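Putative S41 protease (PDB 3K50) is of unknown function but is a putative protease of peptidase family S41 that carries a PDZ-like domain. Local coordinates at residues W18-M23 with R31-P36; N58-I63 with A300-A305; A106-G111 with R136-G141. All coordinates share one frame; numbering follows the deposited sequence.

Contact 1: residues W18-M23 with R31-P36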
loop_
_atom_site.group_PDB
_atom_site.type_symbol
_atom_site.label_atom_id
_atom_site.label_comp_id
_atom_site.label_asym_id
_atom_site.label_seq_id
_atom_site.Cartn_x
_atom_site.Cartn_y
_atom_site.Cartn_z
ATOM N N TRP A 18 -29.537 -5.231 -5.261
ATOM C CA TRP A 18 -28.403 -6.078 -4.927
ATOM C C TRP A 18 -27.520 -5.625 -3.747
ATOM O O TRP A 18 -27.170 -6.427 -2.859
ATOM C CB TRP A 18 -27.515 -6.201 -6.167
ATOM C CG TRP A 18 -26.323 -7.111 -6.011
ATOM C CD1 TRP A 18 -26.322 -8.463 -6.115
ATOM C CD2 TRP A 18 -24.947 -6.726 -5.760
ATOM N NE1 TRP A 18 -25.039 -8.957 -5.917
ATOM C CE2 TRP A 18 -24.182 -7.908 -5.714
ATOM C CE3 TRP A 18 -24.306 -5.507 -5.540
ATOM C CZ2 TRP A 18 -22.821 -7.900 -5.496
ATOM C CZ3 TRP A 18 -22.936 -5.506 -5.341
ATOM C CH2 TRP A 18 -22.214 -6.694 -5.308
ATOM N N ILE A 19 -27.123 -4.355 -3.767
ATOM C CA ILE A 19 -26.170 -3.835 -2.794
ATOM C C ILE A 19 -26.770 -3.944 -1.380
ATOM O O ILE A 19 -26.095 -4.315 -0.456
ATOM C CB ILE A 19 -25.645 -2.410 -3.193
ATOM C CG1 ILE A 19 -24.523 -1.978 -2.264
ATOM C CG2 ILE A 19 -26.781 -1.403 -3.176
ATOM C CD1 ILE A 19 -23.742 -0.795 -2.742
ATOM N N ASP A 20 -28.070 -3.717 -1.253
ATOM C CA ASP A 20 -28.733 -3.842 0.044
ATOM C C ASP A 20 -28.755 -5.298 0.500
ATOM O O ASP A 20 -28.460 -5.607 1.639
ATOM C CB ASP A 20 -30.185 -3.376 -0.033
ATOM C CG ASP A 20 -30.903 -3.499 1.309
ATOM O OD1 ASP A 20 -30.648 -2.672 2.192
ATOM O OD2 ASP A 20 -31.735 -4.410 1.471
ATOM N N SER A 21 -28.944 -6.202 -0.454
ATOM C CA SER A 21 -29.007 -7.625 -0.169
ATOM C C SER A 21 -27.647 -8.217 0.142
ATOM O O SER A 21 -27.518 -8.822 1.182
ATOM C CB SER A 21 -29.700 -8.376 -1.307
ATOM O OG SER A 21 -29.050 -8.126 -2.528
ATOM N N VAL A 22 -26.642 -8.042 -0.723
ATOM C CA VAL A 22 -25.316 -8.529 -0.443
ATOM C C VAL A 22 -24.841 -8.000 0.929
ATOM O O VAL A 22 -24.208 -8.738 1.662
ATOM C CB VAL A 22 -24.333 -8.196 -1.582
ATOM C CG1 VAL A 22 -24.227 -6.694 -1.770
ATOM C CG2 VAL A 22 -22.956 -8.822 -1.291
HETATM N N MSE A 23 -25.194 -6.762 1.306
HETATM C CA MSE A 23 -24.736 -6.222 2.597
HETATM C C MSE A 23 -25.486 -6.857 3.773
HETATM O O MSE A 23 -24.905 -7.223 4.759
HETATM C CB MSE A 23 -24.893 -4.675 2.656
HETATM C CG MSE A 23 -23.805 -3.931 1.885
HETATM SE SE MSE A 23 -24.010 -1.979 2.060
HETATM C CE MSE A 23 -23.427 -1.748 3.926
ATOM N N ARG A 31 -25.948 -5.854 11.600
ATOM C CA ARG A 31 -26.900 -5.487 12.636
ATOM C C ARG A 31 -26.950 -3.988 12.950
ATOM O O ARG A 31 -27.896 -3.514 13.592
ATOM C CB ARG A 31 -26.552 -6.227 13.927
ATOM C CG ARG A 31 -26.850 -7.722 13.935
ATOM C CD ARG A 31 -26.467 -8.267 15.314
ATOM N NE ARG A 31 -26.800 -9.671 15.422
ATOM C CZ ARG A 31 -28.014 -10.147 15.685
ATOM N NH1 ARG A 31 -29.030 -9.331 15.871
ATOM N NH2 ARG A 31 -28.223 -11.454 15.738
ATOM N N ASP A 32 -25.897 -3.284 12.548
ATOM C CA ASP A 32 -25.717 -1.868 12.818
ATOM C C ASP A 32 -25.971 -1.007 11.577
ATOM O O ASP A 32 -25.689 0.182 11.578
ATOM C CB ASP A 32 -24.304 -1.648 13.377
ATOM C CG ASP A 32 -24.131 -2.262 14.733
ATOM O OD1 ASP A 32 -24.882 -1.877 15.649
ATOM O OD2 ASP A 32 -23.256 -3.134 14.879
HETATM N N MSE A 33 -26.530 -1.597 10.533
HETATM C CA MSE A 33 -26.961 -0.799 9.418
HETATM C C MSE A 33 -28.229 -0.061 9.798
HETATM O O MSE A 33 -28.984 -0.524 10.648
HETATM C CB MSE A 33 -27.290 -1.653 8.177
HETATM C CG MSE A 33 -26.084 -2.337 7.549
HETATM SE SE MSE A 33 -26.558 -3.713 6.253
HETATM C CE MSE A 33 -27.467 -2.550 4.930
ATOM N N PRO A 34 -28.428 1.145 9.247
ATOM C CA PRO A 34 -29.737 1.869 9.349
ATOM C C PRO A 34 -30.910 1.010 8.940
ATOM O O PRO A 34 -30.729 0.038 8.213
ATOM C CB PRO A 34 -29.581 3.010 8.350
ATOM C CG PRO A 34 -28.081 3.315 8.389
ATOM C CD PRO A 34 -27.363 1.990 8.687
ATOM N N SER A 35 -32.096 1.302 9.459
ATOM C CA SER A 35 -33.288 0.532 9.048
ATOM C C SER A 35 -33.636 0.708 7.550
ATOM O O SER A 35 -33.407 1.792 6.982
ATOM C CB SER A 35 -34.531 0.876 9.903
ATOM O OG SER A 35 -34.596 0.060 11.074
ATOM N N PRO A 36 -34.163 -0.358 6.908
ATOM C CA PRO A 36 -34.558 -0.249 5.509
ATOM C C PRO A 36 -35.381 1.008 5.262
ATOM O O PRO A 36 -36.458 1.158 5.835
ATOM C CB PRO A 36 -35.400 -1.520 5.273
ATOM C CG PRO A 36 -34.824 -2.517 6.217
ATOM C CD PRO A 36 -34.395 -1.723 7.431
#
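Asp20 is the first residue of helix 18-26 to meet the 31-36 loop. Its CG stands anti to the backbone N (chi1 180°), and the carboxylate reaches obliquely over the end of the Met33 side chain, with OD1 4.2 Å from Met33 CE. The same OD1 makes a salt bridge with Arg24, whose NH2 in turn bonds the carbonyl oxygen of Pro34, so the charged pair also holds the loop. One turn on comes Met23, whose CA-CB bond aims at the loop. The methyl of Met33 lies 4.0 Å from Met23 CB, and Met33 SE is 4.1 Å from that same atom. Both residues are selenomethionines in the crystal. A bend at chi3 (63°) sets the Met33 methyl against both Met23 CB and the Asp20 carboxylate. Met23 itself continues inward to Phe48 and Leu49 of helix 45-52 and to Leu344 and Leu346 of strand 342-352. Long and flexible, Met33 suits the task of reaching from a loop to a helix. Attraction across the contact itself is thus dispersive and nondirectional; directional bonds to this loop come from elsewhere, among them the Arg31-Asp266 salt bridge and the bond from Arg24, which its salt bridge to Asp20 probably steadies.

Contact 2: residues N58-I63 with A300-A305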
loop_
_atom_site.group_PDB
_atom_site.type_symbol
_atom_site.label_atom_id
_atom_site.label_comp_id
_atom_site.label_asym_id
_atom_site.label_seq_id
_atom_site.Cartn_x
_atom_site.Cartn_y
_atom_site.Cartn_z
ATOM N N ASN A 58 -15.373 3.623 8.787
ATOM C CA ASN A 58 -14.704 4.870 8.429
ATOM C C ASN A 58 -14.019 4.755 7.070
ATOM O O ASN A 58 -12.788 4.786 6.954
ATOM C CB ASN A 58 -13.685 5.242 9.515
ATOM C CG ASN A 58 -13.087 6.637 9.318
ATOM O OD1 ASN A 58 -13.755 7.549 8.852
ATOM N ND2 ASN A 58 -11.819 6.793 9.670
ATOM N N GLY A 59 -14.815 4.584 6.024
ATOM C CA GLY A 59 -14.235 4.434 4.709
ATOM C C GLY A 59 -13.557 3.111 4.470
ATOM O O GLY A 59 -12.773 2.983 3.511
ATOM N N PHE A 60 -13.883 2.097 5.271
ATOM C CA PHE A 60 -13.288 0.785 5.031
ATOM C C PHE A 60 -13.962 0.134 3.804
ATOM O O PHE A 60 -13.314 -0.221 2.809
ATOM C CB PHE A 60 -13.345 -0.093 6.260
ATOM C CG PHE A 60 -12.856 0.561 7.525
ATOM C CD1 PHE A 60 -11.777 1.436 7.520
ATOM C CD2 PHE A 60 -13.438 0.244 8.726
ATOM C CE1 PHE A 60 -11.353 2.020 8.683
ATOM C CE2 PHE A 60 -13.000 0.816 9.909
ATOM C CZ PHE A 60 -11.948 1.684 9.891
ATOM N N SER A 61 -15.271 0.023 3.843
ATOM C CA SER A 61 -16.008 -0.468 2.700
ATOM C C SER A 61 -16.015 0.572 1.622
ATOM O O SER A 61 -16.153 1.759 1.896
ATOM C CB SER A 61 -17.446 -0.766 3.108
ATOM O OG SER A 61 -17.477 -1.750 4.099
ATOM N N LYS A 62 -15.935 0.141 0.364
ATOM C CA LYS A 62 -15.944 1.108 -0.724
ATOM C C LYS A 62 -16.306 0.503 -2.083
ATOM O O LYS A 62 -16.236 -0.704 -2.273
ATOM C CB LYS A 62 -14.583 1.757 -0.854
ATOM C CG LYS A 62 -13.483 0.839 -1.165
ATOM C CD LYS A 62 -12.143 1.509 -0.825
ATOM C CE LYS A 62 -10.932 0.672 -1.268
ATOM N NZ LYS A 62 -10.868 0.481 -2.770
ATOM N N ILE A 63 -16.697 1.379 -3.003
ATOM C CA ILE A 63 -17.065 0.998 -4.369
ATOM C C ILE A 63 -15.863 1.262 -5.269
ATOM O O ILE A 63 -15.223 2.319 -5.183
ATOM C CB ILE A 63 -18.289 1.793 -4.906
ATOM C CG1 ILE A 63 -19.524 1.660 -3.988
ATOM C CG2 ILE A 63 -18.582 1.407 -6.396
ATOM C CD1 ILE A 63 -20.044 0.204 -3.755
ATOM N N ALA A 300 -0.763 5.994 4.139
ATOM C CA ALA A 300 -1.280 5.107 3.115
ATOM C C ALA A 300 -1.269 3.628 3.507
ATOM O O ALA A 300 -1.955 2.848 2.879
ATOM C CB ALA A 300 -0.474 5.271 1.791
ATOM N N THR A 301 -0.452 3.233 4.485
ATOM C CA THR A 301 -0.242 1.845 4.882
ATOM C C THR A 301 -1.517 1.359 5.509
ATOM O O THR A 301 -1.922 1.853 6.554
ATOM C CB THR A 301 0.915 1.754 5.882
ATOM O OG1 THR A 301 2.062 2.321 5.283
ATOM C CG2 THR A 301 1.219 0.310 6.278
ATOM N N ARG A 302 -2.153 0.366 4.893
ATOM C CA ARG A 302 -3.518 0.019 5.289
ATOM C C ARG A 302 -3.874 -1.428 5.220
ATOM O O ARG A 302 -3.383 -2.166 4.375
ATOM C CB ARG A 302 -4.432 0.752 4.281
ATOM C CG ARG A 302 -5.939 0.530 4.395
ATOM C CD ARG A 302 -6.652 1.279 3.293
ATOM N NE ARG A 302 -6.660 2.710 3.515
ATOM C CZ ARG A 302 -7.591 3.390 4.208
ATOM N NH1 ARG A 302 -8.630 2.798 4.769
ATOM N NH2 ARG A 302 -7.476 4.687 4.331
ATOM N N GLY A 303 -4.809 -1.819 6.058
ATOM C CA GLY A 303 -5.439 -3.131 5.921
ATOM C C GLY A 303 -4.604 -4.356 6.138
ATOM O O GLY A 303 -4.113 -4.614 7.230
ATOM N N ALA A 304 -4.434 -5.145 5.098
ATOM C CA ALA A 304 -3.532 -6.278 5.190
ATOM C C ALA A 304 -2.145 -5.842 5.694
ATOM O O ALA A 304 -1.501 -6.573 6.456
ATOM C CB ALA A 304 -3.445 -7.003 3.810
ATOM N N ALA A 305 -1.679 -4.650 5.278
ATOM C CA ALA A 305 -0.365 -4.137 5.669
ATOM C C ALA A 305 -0.338 -3.955 7.199
ATOM O O ALA A 305 0.630 -4.259 7.858
ATOM C CB ALA A 305 -0.073 -2.829 4.958
HETATM O O HOH W 1 -10.078 4.747 6.570
#
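The Phe60 ring and the Arg302 guanidinium meet edge to edge. NH1 of Arg302 lies 4.4 Å from Phe60 CD1, near the plane of both groups, so this is no cation-pi stack. One face of the ring has Asn58 N over its centre, 3.8 Å above the plane, so the turn curls back over its own aromatic ring. Gly59 O approaches the guanidinium obliquely, at 4.3 Å from NH1. The link that carries the contact is water 1, held in the guanidinium plane at its edge: it accepts from Arg302 NH1 at 3.0 Å and donates to Asn58 O at 2.7 Å. NH1 also forms a salt bridge with Glu328, so two acceptors fix its position. Arginine suits the gap because its chain runs outstretched through chi1 (177°) and chi2 before turning at chi3. Gly59 and Gly303 both adopt positive phi, which glycine tolerates easily. Gly303 is the N-cap of helix 304-312, and its N bonds the Glu306 carboxylate one turn on, while Arg302 O accepts from Ala305 N. A helix starting just beyond a strand of the central sheet is typical of the ClpP/crotonase-like fold of S41 peptidases. In that family the nucleophilic serine sits at the head of this helix, a position that Gly303 appears to occupy here.

Contact 3: residues A106-G111 with R136-G141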
loop_
_atom_site.group_PDB
_atom_site.type_symbol
_atom_site.label_atom_id
_atom_site.label_comp_id
_atom_site.label_asym_id
_atom_site.label_seq_id
_atom_site.Cartn_x
_atom_site.Cartn_y
_atom_site.Cartn_z
ATOM N N ALA A 106 11.564 6.949 -19.893
ATOM C CA ALA A 106 11.999 8.341 -19.963
ATOM C C ALA A 106 13.263 8.629 -19.143
ATOM O O ALA A 106 13.798 9.748 -19.221
ATOM C CB ALA A 106 10.894 9.241 -19.487
ATOM N N GLY A 107 13.692 7.657 -18.330
ATOM C CA GLY A 107 14.868 7.774 -17.451
ATOM C C GLY A 107 14.511 8.383 -16.099
ATOM O O GLY A 107 15.376 8.898 -15.387
ATOM N N LEU A 108 13.237 8.327 -15.724
ATOM C CA LEU A 108 12.796 8.979 -14.498
ATOM C C LEU A 108 12.944 8.055 -13.300
ATOM O O LEU A 108 12.846 6.826 -13.406
ATOM C CB LEU A 108 11.365 9.489 -14.633
ATOM C CG LEU A 108 11.000 10.585 -15.646
ATOM C CD1 LEU A 108 9.499 10.744 -15.664
ATOM C CD2 LEU A 108 11.678 11.892 -15.296
ATOM N N GLN A 109 13.176 8.673 -12.150
ATOM C CA GLN A 109 13.381 7.967 -10.911
ATOM C C GLN A 109 12.762 8.734 -9.777
ATOM O O GLN A 109 12.623 9.950 -9.851
ATOM C CB GLN A 109 14.885 7.905 -10.576
ATOM C CG GLN A 109 15.748 7.165 -11.530
ATOM C CD GLN A 109 17.127 6.989 -10.983
ATOM O OE1 GLN A 109 17.331 6.294 -9.979
ATOM N NE2 GLN A 109 18.077 7.628 -11.612
ATOM N N ARG A 110 12.447 8.042 -8.712
ATOM C CA ARG A 110 12.051 8.699 -7.469
ATOM C C ARG A 110 13.117 9.714 -7.043
ATOM O O ARG A 110 14.319 9.381 -7.012
ATOM C CB ARG A 110 11.852 7.616 -6.403
ATOM C CG ARG A 110 11.608 8.175 -5.028
ATOM C CD ARG A 110 11.427 7.095 -4.044
ATOM N NE ARG A 110 11.477 7.628 -2.640
ATOM C CZ ARG A 110 10.410 7.942 -1.931
ATOM N NH1 ARG A 110 9.213 7.798 -2.445
ATOM N NH2 ARG A 110 10.520 8.394 -0.711
ATOM N N GLY A 111 12.698 10.947 -6.729
ATOM C CA GLY A 111 13.604 12.040 -6.381
ATOM C C GLY A 111 13.772 13.025 -7.535
ATOM O O GLY A 111 14.243 14.131 -7.355
ATOM N N ARG A 136 5.444 13.409 -24.359
ATOM C CA ARG A 136 5.689 14.748 -23.822
ATOM C C ARG A 136 7.165 15.007 -23.733
ATOM O O ARG A 136 7.971 14.082 -23.633
ATOM C CB ARG A 136 5.134 14.913 -22.384
ATOM C CG ARG A 136 3.731 14.401 -22.085
ATOM C CD ARG A 136 2.678 15.050 -22.943
ATOM N NE ARG A 136 2.854 16.505 -23.051
ATOM C CZ ARG A 136 2.357 17.407 -22.197
ATOM N NH1 ARG A 136 1.618 17.040 -21.141
ATOM N NH2 ARG A 136 2.588 18.704 -22.415
ATOM N N GLN A 137 7.517 16.280 -23.730
ATOM C CA GLN A 137 8.892 16.710 -23.532
ATOM C C GLN A 137 8.923 17.266 -22.122
ATOM O O GLN A 137 8.130 18.153 -21.803
ATOM C CB GLN A 137 9.315 17.781 -24.529
ATOM C CG GLN A 137 9.555 17.240 -25.919
ATOM C CD GLN A 137 10.633 16.159 -25.931
ATOM O OE1 GLN A 137 10.442 15.093 -26.521
ATOM N NE2 GLN A 137 11.748 16.410 -25.229
ATOM N N LEU A 138 9.850 16.775 -21.300
ATOM C CA LEU A 138 9.918 17.214 -19.918
ATOM C C LEU A 138 11.228 17.887 -19.548
ATOM O O LEU A 138 12.291 17.449 -19.994
ATOM C CB LEU A 138 9.746 15.987 -19.002
ATOM C CG LEU A 138 8.534 15.062 -19.202
ATOM C CD1 LEU A 138 8.500 13.912 -18.160
ATOM C CD2 LEU A 138 7.178 15.821 -19.206
ATOM N N GLN A 139 11.158 18.969 -18.775
ATOM C CA GLN A 139 12.348 19.522 -18.120
ATOM C C GLN A 139 12.327 18.868 -16.728
ATOM O O GLN A 139 11.309 18.879 -16.074
ATOM C CB GLN A 139 12.322 21.041 -17.999
ATOM C CG GLN A 139 13.581 21.618 -17.347
ATOM C CD GLN A 139 13.607 23.142 -17.326
ATOM O OE1 GLN A 139 12.731 23.782 -16.752
ATOM N NE2 GLN A 139 14.639 23.727 -17.947
ATOM N N ILE A 140 13.451 18.308 -16.309
ATOM C CA ILE A 140 13.581 17.565 -15.077
ATOM C C ILE A 140 14.579 18.262 -14.166
ATOM O O ILE A 140 15.569 18.837 -14.665
ATOM C CB ILE A 140 14.129 16.109 -15.377
ATOM C CG1 ILE A 140 13.133 15.300 -16.228
ATOM C CG2 ILE A 140 14.470 15.291 -14.097
ATOM C CD1 ILE A 140 11.796 15.188 -15.661
ATOM N N GLY A 141 14.339 18.213 -12.850
ATOM C CA GLY A 141 15.260 18.810 -11.874
ATOM C C GLY A 141 15.546 17.887 -10.702
ATOM O O GLY A 141 15.032 16.779 -10.664
#
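Leu108 and Ile140 stand across from each other, their CA atoms 8.6 Å apart, where the loop 108-111 runs beside strand 136-146 with its direction only 29° from that of the strand segment 138-141. At this separation the backbones do not pair, and side chains bridge the gap. Leu108 does most of this, splitting its two methyls between two strand residues. CD1 meets Leu138 CD1 at 4.2 Å, the two side chains crossing at about a right angle. CD2 lies over the end of Ile140, 3.8 Å from its CG1 and 3.3 Å from its CD1; the latter is a close, compressed approach. Leu138 and Ile140, two apart on the strand, both point at the loop. Ile140 holds its CG1 branch anti to the carbonyl carbon, which carries the CD1 methyl at its end to Leu108.

The loop belongs to a familiar PDZ element: a short helix, then Ala-Gly-Leu, then a glycine before the next strand. Helix 102-105 is closed off by a Schellman motif, with Gly107 in the positive phi (87°) that suits glycine, and the chain turns at once to drive Leu108 into the core of the domain. Ala106, small enough for close packing, touches Met165 of strand 154-165, and its carbonyl oxygen bonds Thr163. Leu138 is backed in turn by Met117 and Met165. At the far end Gly111 takes a backbone shape (phi 103°) that glycine adopts far more easily than other residues, and its backbone pairs with Ile94. Just before Gly111, Arg110 carries its guanidinium away from the strand to a salt bridge with Glu372 and a cation-pi contact with Tyr379, joining the PDZ-like domain to the C-terminal part of the chain.

From the N terminus, contact 1 comes first and closes a short loop: seven residues, the last turn of helix 18-26 among them, separate its two segments within the N-terminal domain. Contact 2 opens after contact 1 has closed and spans 236 residues, bringing residues 58-63, which lead into strand 62-65, against the head of helix 304-312 in the S41 peptidase region. Contact 3 lies wholly within this span and closes 24 residues of the PDZ-like domain; none of the loops cross. Contacts 1 and 2 touch through Ile19 CD1 and Ile63 CD1, 4.0 Å apart. Contact 3 stands alone, its centre about 31 Å from that of contact 2 and about 48 Å from that of contact 1.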